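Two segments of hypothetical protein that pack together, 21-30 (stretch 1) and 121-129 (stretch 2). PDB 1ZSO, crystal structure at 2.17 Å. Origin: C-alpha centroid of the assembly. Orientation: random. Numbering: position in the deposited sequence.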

# COMPACT_ATOMS: atom_id res chain seq x y z
N GLU B 21 27.46 15.26 -15.25
CA GLU B 21 28.87 15.55 -15.10
C GLU B 21 29.57 14.29 -14.59
O GLU B 21 29.37 13.86 -13.44
CB GLU B 21 29.06 16.76 -14.17
CG GLU B 21 30.49 16.98 -13.68
CD GLU B 21 31.40 17.74 -14.65
OE1 GLU B 21 31.00 17.98 -15.83
OE2 GLU B 21 32.53 18.10 -14.21
N ASN B 22 30.35 13.66 -15.45
CA ASN B 22 31.23 12.59 -15.03
C ASN B 22 30.45 11.39 -14.47
O ASN B 22 30.94 10.61 -13.64
CB ASN B 22 32.28 13.16 -14.06
CG ASN B 22 33.39 13.90 -14.79
OD1 ASN B 22 33.52 13.78 -15.99
ND2 ASN B 22 34.18 14.65 -14.09
N VAL B 23 29.24 11.24 -14.99
CA VAL B 23 28.34 10.12 -14.66
C VAL B 23 28.21 9.15 -15.82
O VAL B 23 28.02 9.54 -16.95
CB VAL B 23 26.91 10.66 -14.33
CG1 VAL B 23 25.92 9.52 -14.20
CG2 VAL B 23 26.93 11.50 -13.07
N LYS B 24 28.28 7.86 -15.54
CA LYS B 24 28.15 6.88 -16.61
C LYS B 24 26.69 6.44 -16.69
O LYS B 24 26.11 6.31 -17.77
CB LYS B 24 29.14 5.72 -16.41
CG LYS B 24 28.90 4.55 -17.34
CD LYS B 24 30.20 3.92 -17.82
CE LYS B 24 29.95 3.15 -19.13
NZ LYS B 24 31.17 2.98 -20.01
N ARG B 25 26.06 6.29 -15.53
CA ARG B 25 24.64 5.98 -15.48
C ARG B 25 24.09 6.33 -14.12
O ARG B 25 24.78 6.26 -13.10
CB ARG B 25 24.36 4.50 -15.81
CG ARG B 25 25.17 3.53 -14.96
CD ARG B 25 24.57 2.12 -14.87
NE ARG B 25 25.52 1.20 -14.24
CZ ARG B 25 25.23 0.08 -13.58
NH1 ARG B 25 23.97 -0.34 -13.41
NH2 ARG B 25 26.23 -0.64 -13.08
N LEU B 26 22.83 6.74 -14.17
CA LEU B 26 21.98 6.93 -13.02
C LEU B 26 20.97 5.81 -13.14
O LEU B 26 20.52 5.50 -14.25
CB LEU B 26 21.31 8.30 -13.12
CG LEU B 26 20.14 8.67 -12.23
CD1 LEU B 26 20.47 8.86 -10.70
CD2 LEU B 26 19.55 9.92 -12.81
N PHE B 27 20.64 5.17 -12.03
CA PHE B 27 19.68 4.07 -12.07
C PHE B 27 19.17 3.78 -10.70
O PHE B 27 19.65 4.36 -9.73
CB PHE B 27 20.28 2.80 -12.71
CG PHE B 27 21.44 2.19 -11.94
CD1 PHE B 27 22.67 2.83 -11.87
CD2 PHE B 27 21.32 0.92 -11.37
CE1 PHE B 27 23.73 2.26 -11.19
CE2 PHE B 27 22.36 0.34 -10.69
CZ PHE B 27 23.57 1.01 -10.60
N CYS B 28 18.18 2.89 -10.62
CA CYS B 28 17.71 2.41 -9.33
C CYS B 28 17.47 0.90 -9.31
O CYS B 28 17.47 0.25 -10.35
CB CYS B 28 16.46 3.16 -8.95
SG CYS B 28 15.23 3.26 -10.23
N ASP B 29 17.31 0.34 -8.11
CA ASP B 29 17.17 -1.10 -7.96
C ASP B 29 15.75 -1.47 -7.52
O ASP B 29 14.84 -0.67 -7.63
CB ASP B 29 18.22 -1.61 -6.96
CG ASP B 29 17.90 -1.22 -5.50
OD1 ASP B 29 18.25 -2.02 -4.59
OD2 ASP B 29 17.29 -0.15 -5.26
N ASP B 30 15.58 -2.69 -7.02
CA ASP B 30 14.28 -3.20 -6.58
C ASP B 30 13.79 -2.54 -5.31
O ASP B 30 12.59 -2.53 -5.06
CB ASP B 30 14.35 -4.70 -6.34
CG ASP B 30 14.36 -5.49 -7.64
OD1 ASP B 30 14.38 -4.87 -8.72
OD2 ASP B 30 14.34 -6.75 -7.57
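Stretch 2 (121-129) NNFIVEDTK

Stretch 2 lies alongside stretch 1 as an antiparallel neighbour: its strand, Phe123 to Asp127, runs at 165° to the strand around Arg25 to Phe27, with the axes 4.8 Å apart at closest approach. The two segments bury 765 Å² between them, and the pairing obeys a simple rule, alternating hydrogen-bonded and non-hydrogen-bonded pairs until a bulge interrupts it.

Asn121 makes no contact, and Asn122 is still in loop conformation, its backbone O 4.2 Å from Cys28 CB. The strand begins at Phe123, whose m rotamer places the ring obliquely to the side chain of Cys28, with Phe123 CD1 4.3 Å from Cys28 CB. The base of the same side chain packs against Leu26, Phe123 CB lying 3.7 Å from Leu26 CD1.

Ile124 pairs with Phe27 through two short backbone bonds: Ile124 N donates to Phe27 O at 2.8 Å, and Phe27 N donates to Ile124 O at 2.9 Å. Their side chains share a face of the sheet. Phe27, at chi1 63° (p), brings its ring back over the neighbouring strand, so that Ile124 CB sits above the ring face, 3.9 Å from the centroid of the Phe27 ring, and Ile124 CG2 comes within 3.4 Å of Phe27 CZ. On the same side of the ring, Ile124 CD1 reaches to 4.1 Å from Asp29 CB.

Val125 is the non-hydrogen-bonded partner of Leu26, and both are buried on the other face. Val125 CG2 touches Leu26 CD1 at 3.7 Å, while the backbone contributes a CA-H...O contact from Val125 CA to Arg25 O at 3.5 Å.

Glu126 returns to the face of Ile124 and Phe27. Glu126 N donates to Arg25 O at 3.0 Å, and its extended t,t side chain meets Arg25 in a salt bridge, Arg25 NE to Glu126 OE1 at 3.1 Å. Here the register slips by one residue: Glu126 O accepts a bond from Lys24 N at 2.9 Å and a weak one from Arg25 N at 3.4 Å. One carbonyl thus serves two successive amides, the signature of a beta bulge.

Past the bulge Asp127 pairs with Val23, their CA atoms only 4.2 Å apart and their side chains diverging; Asp127 CB nevertheless lies 3.1 Å from Asn22 O. Thr128 closes the contact: Thr128 N donates to Asn22 O at 3.2 Å, and a water links the side chains, 2.9 Å from Thr128 OG1 and 2.5 Å from Asn22 OD1. Lys129 stands clear of stretch 1.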

# COMPACT_ATOMS: atom_id res chain seq x y z
N ASN B 121 15.24 9.14 -2.62
CA ASN B 121 16.68 9.17 -2.41
C ASN B 121 17.28 7.79 -2.32
O ASN B 121 18.15 7.55 -1.50
CB ASN B 121 17.05 10.04 -1.19
CG ASN B 121 15.90 10.19 -0.23
OD1 ASN B 121 15.24 11.24 -0.19
ND2 ASN B 121 15.62 9.12 0.53
N ASN B 122 16.79 6.87 -3.14
CA ASN B 122 17.46 5.59 -3.26
C ASN B 122 17.98 5.40 -4.69
O ASN B 122 17.98 4.29 -5.20
CB ASN B 122 16.62 4.31 -2.88
CG ASN B 122 15.31 4.59 -2.15
OD1 ASN B 122 14.36 5.19 -2.68
ND2 ASN B 122 15.20 4.02 -0.97
N PHE B 123 18.46 6.45 -5.33
CA PHE B 123 19.08 6.25 -6.65
C PHE B 123 20.50 5.77 -6.45
O PHE B 123 21.04 5.87 -5.37
CB PHE B 123 19.08 7.52 -7.49
CG PHE B 123 17.73 7.92 -7.98
CD1 PHE B 123 17.20 7.35 -9.11
CD2 PHE B 123 16.97 8.86 -7.29
CE1 PHE B 123 15.95 7.70 -9.57
CE2 PHE B 123 15.74 9.24 -7.74
CZ PHE B 123 15.23 8.66 -8.91
N ILE B 124 21.05 5.20 -7.51
CA ILE B 124 22.39 4.68 -7.53
C ILE B 124 23.03 5.39 -8.72
O ILE B 124 22.39 5.60 -9.76
CB ILE B 124 22.43 3.14 -7.69
CG1 ILE B 124 21.51 2.48 -6.66
CG2 ILE B 124 23.90 2.58 -7.57
CD1 ILE B 124 21.39 0.95 -6.78
N VAL B 125 24.28 5.81 -8.53
CA VAL B 125 25.05 6.39 -9.60
C VAL B 125 26.38 5.66 -9.74
O VAL B 125 27.05 5.36 -8.75
CB VAL B 125 25.30 7.86 -9.35
CG1 VAL B 125 26.42 8.33 -10.23
CG2 VAL B 125 24.02 8.65 -9.59
N GLU B 126 26.75 5.36 -10.98
CA GLU B 126 28.11 4.95 -11.31
C GLU B 126 28.74 6.13 -12.02
O GLU B 126 28.09 6.73 -12.86
CB GLU B 126 28.12 3.73 -12.24
CG GLU B 126 29.55 3.19 -12.48
CD GLU B 126 29.58 1.91 -13.27
OE1 GLU B 126 28.53 1.56 -13.85
OE2 GLU B 126 30.65 1.25 -13.31
N ASP B 127 29.98 6.49 -11.67
CA ASP B 127 30.69 7.55 -12.40
C ASP B 127 31.57 6.94 -13.48
O ASP B 127 31.66 5.73 -13.57
CB ASP B 127 31.48 8.48 -11.46
CG ASP B 127 32.67 7.79 -10.78
OD1 ASP B 127 33.27 6.83 -11.30
OD2 ASP B 127 33.03 8.26 -9.69
N THR B 128 32.19 7.79 -14.30
CA THR B 128 32.90 7.33 -15.48
C THR B 128 34.15 6.51 -15.12
O THR B 128 34.66 5.73 -15.95
CB THR B 128 33.29 8.50 -16.43
OG1 THR B 128 33.98 9.52 -15.70
CG2 THR B 128 32.04 9.08 -17.14
N LYS B 129 34.62 6.66 -13.88
CA LYS B 129 35.73 5.86 -13.35
C LYS B 129 35.23 4.62 -12.62
O LYS B 129 35.99 3.95 -11.93
CB LYS B 129 36.57 6.72 -12.40
CG LYS B 129 37.18 7.95 -13.05
CD LYS B 129 38.34 7.59 -13.95
CE LYS B 129 38.94 8.83 -14.62
NZ LYS B 129 39.38 8.53 -16.02
O HOH W 1 34.11 11.84 -17.49